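Local coordinates for YueI protein (Bacillus subtilis, PDB 2OHW) that is of unknown function and belongs to the DUF1694 family, folding as a single chain with helices around a mixed four-stranded sheet, at residues T66-G71 with G105-A110. Numbering follows the deposited sequence.
Sequences TLLING and GIVIAA
Leu67 reaches across from strand 66-70 to the antiparallel strand 106-110 and sets its CD1 methyl against two isoleucines of that strand. Its CG is anti to the backbone N (chi1 172°), and CD1 lies 3.5 Å from Ile106 CG2. Leu67 CD1 is 4.1 Å from Ile108 CG1, and the Leu67 side chain crosses both isoleucines obliquely. Ile69 stands on the same face, its CG1 4.2 Å from CG1 of its direct, non-hydrogen-bonded partner Ile106. Helix 75-87 packs on this face, with Tyr78 and Ile82 against Ile69 and Ala85 against Leu67.

On the other face Leu68 turns CG beside its own backbone N (chi1 -57°). Its CB meets Val107 CB at 4.2 Å, and CD1 runs diagonally to the methyl of Ala109. Leu68 and Val107 form a hydrogen-bonded pair, with Leu68 N donating to Val107 O at 2.8 Å, nearly along the C=O axis, and Val107 N returning to Leu68 O. Thr66 and Ala109 repeat this pair of N-H...O hydrogen bonds. Asn70 N then donates to Gly105 O at 2.9 Å from above the carbonyl plane; in the side-chain amide, ND2 is bonded to Leu104 O and OD1 accepts from Glu72 N. Gly105 and Ile106 both face Leu41 in a classic beta bulge. This antiparallel pair forms the two central strands of the mixed four-stranded sheet of an alpha/beta fold, flanked by strands 37-42 and 92-95.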
loop_
_atom_site.group_PDB
_atom_site.type_symbol
_atom_site.label_atom_id
_atom_site.label_comp_id
_atom_site.label_asym_id
_atom_site.label_seq_id
_atom_site.Cartn_x
_atom_site.Cartn_y
_atom_site.Cartn_z
ATOM N N THR A 66 -4.014 9.799 -1.895
ATOM C CA THR A 66 -5.124 8.946 -2.293
ATOM C C THR A 66 -4.936 7.580 -1.648
ATOM O O THR A 66 -3.812 7.090 -1.531
ATOM C CB THR A 66 -5.181 8.797 -3.820
ATOM O OG1 THR A 66 -5.253 10.100 -4.426
ATOM C CG2 THR A 66 -6.392 7.972 -4.270
ATOM N N LEU A 67 -6.044 6.972 -1.251
ATOM C CA LEU A 67 -6.045 5.587 -0.818
ATOM C C LEU A 67 -6.292 4.660 -2.025
ATOM O O LEU A 67 -7.389 4.645 -2.599
ATOM C CB LEU A 67 -7.116 5.395 0.264
ATOM C CG LEU A 67 -7.374 3.952 0.687
ATOM C CD1 LEU A 67 -6.141 3.398 1.365
ATOM C CD2 LEU A 67 -8.595 3.862 1.604
ATOM N N LEU A 68 -5.262 3.912 -2.420
ATOM C CA LEU A 68 -5.350 2.949 -3.516
ATOM C C LEU A 68 -5.625 1.565 -2.919
ATOM O O LEU A 68 -4.946 1.157 -1.959
ATOM C CB LEU A 68 -4.037 2.906 -4.294
ATOM C CG LEU A 68 -3.538 4.236 -4.896
ATOM C CD1 LEU A 68 -2.216 4.032 -5.625
ATOM C CD2 LEU A 68 -4.579 4.816 -5.850
ATOM N N ILE A 69 -6.618 0.863 -3.483
ATOM C CA ILE A 69 -7.077 -0.426 -2.958
ATOM C C ILE A 69 -6.991 -1.451 -4.076
ATOM O O ILE A 69 -7.462 -1.208 -5.189
ATOM C CB ILE A 69 -8.527 -0.319 -2.486
ATOM C CG1 ILE A 69 -8.638 0.662 -1.325
ATOM C CG2 ILE A 69 -9.079 -1.690 -2.084
ATOM C CD1 ILE A 69 -10.052 1.218 -1.159
ATOM N N ASN A 70 -6.408 -2.605 -3.777
ATOM C CA ASN A 70 -6.316 -3.701 -4.712
ATOM C C ASN A 70 -7.690 -4.326 -4.956
ATOM O O ASN A 70 -8.268 -4.907 -4.045
ATOM C CB ASN A 70 -5.374 -4.757 -4.124
ATOM C CG ASN A 70 -5.015 -5.829 -5.102
ATOM O OD1 ASN A 70 -5.813 -6.183 -5.975
ATOM N ND2 ASN A 70 -3.814 -6.382 -4.954
ATOM N N GLY A 71 -8.191 -4.226 -6.191
ATOM C CA GLY A 71 -9.504 -4.755 -6.570
ATOM C C GLY A 71 -9.650 -6.265 -6.468
ATOM O O GLY A 71 -10.770 -6.781 -6.592
ATOM N N GLY A 105 -2.164 -4.834 -0.726
ATOM C CA GLY A 105 -3.617 -4.673 -0.622
ATOM C C GLY A 105 -4.045 -3.221 -0.648
ATOM O O GLY A 105 -5.052 -2.875 -1.252
ATOM N N ILE A 106 -3.274 -2.367 0.012
ATOM C CA ILE A 106 -3.587 -0.949 0.109
ATOM C C ILE A 106 -2.286 -0.188 -0.046
ATOM O O ILE A 106 -1.239 -0.635 0.462
ATOM C CB ILE A 106 -4.266 -0.627 1.472
ATOM C CG1 ILE A 106 -5.774 -0.888 1.355
ATOM C CG2 ILE A 106 -3.897 0.757 1.990
ATOM C CD1 ILE A 106 -6.504 -0.826 2.654
ATOM N N VAL A 107 -2.336 0.908 -0.802
ATOM C CA VAL A 107 -1.201 1.833 -0.904
ATOM C C VAL A 107 -1.741 3.241 -0.697
ATOM O O VAL A 107 -2.698 3.637 -1.359
ATOM C CB VAL A 107 -0.514 1.751 -2.288
ATOM C CG1 VAL A 107 0.561 2.820 -2.441
ATOM C CG2 VAL A 107 0.093 0.364 -2.516
ATOM N N ILE A 108 -1.149 3.977 0.238
ATOM C CA ILE A 108 -1.440 5.394 0.397
ATOM C C ILE A 108 -0.368 6.135 -0.375
ATOM O O ILE A 108 0.819 6.009 -0.060
ATOM C CB ILE A 108 -1.468 5.823 1.878
ATOM C CG1 ILE A 108 -2.553 5.032 2.626
ATOM C CG2 ILE A 108 -1.715 7.346 2.008
ATOM C CD1 ILE A 108 -2.545 5.148 4.154
ATOM N N ALA A 109 -0.777 6.866 -1.406
ATOM C CA ALA A 109 0.170 7.537 -2.306
ATOM C C ALA A 109 -0.089 9.026 -2.325
ATOM O O ALA A 109 -1.234 9.464 -2.455
ATOM C CB ALA A 109 0.052 6.970 -3.714
ATOM N N ALA A 110 0.985 9.796 -2.219
ATOM C CA ALA A 110 0.916 11.250 -2.349
ATOM C C ALA A 110 0.876 11.667 -3.816
ATOM O O ALA A 110 1.227 10.896 -4.718
ATOM C CB ALA A 110 2.097 11.897 -1.641
#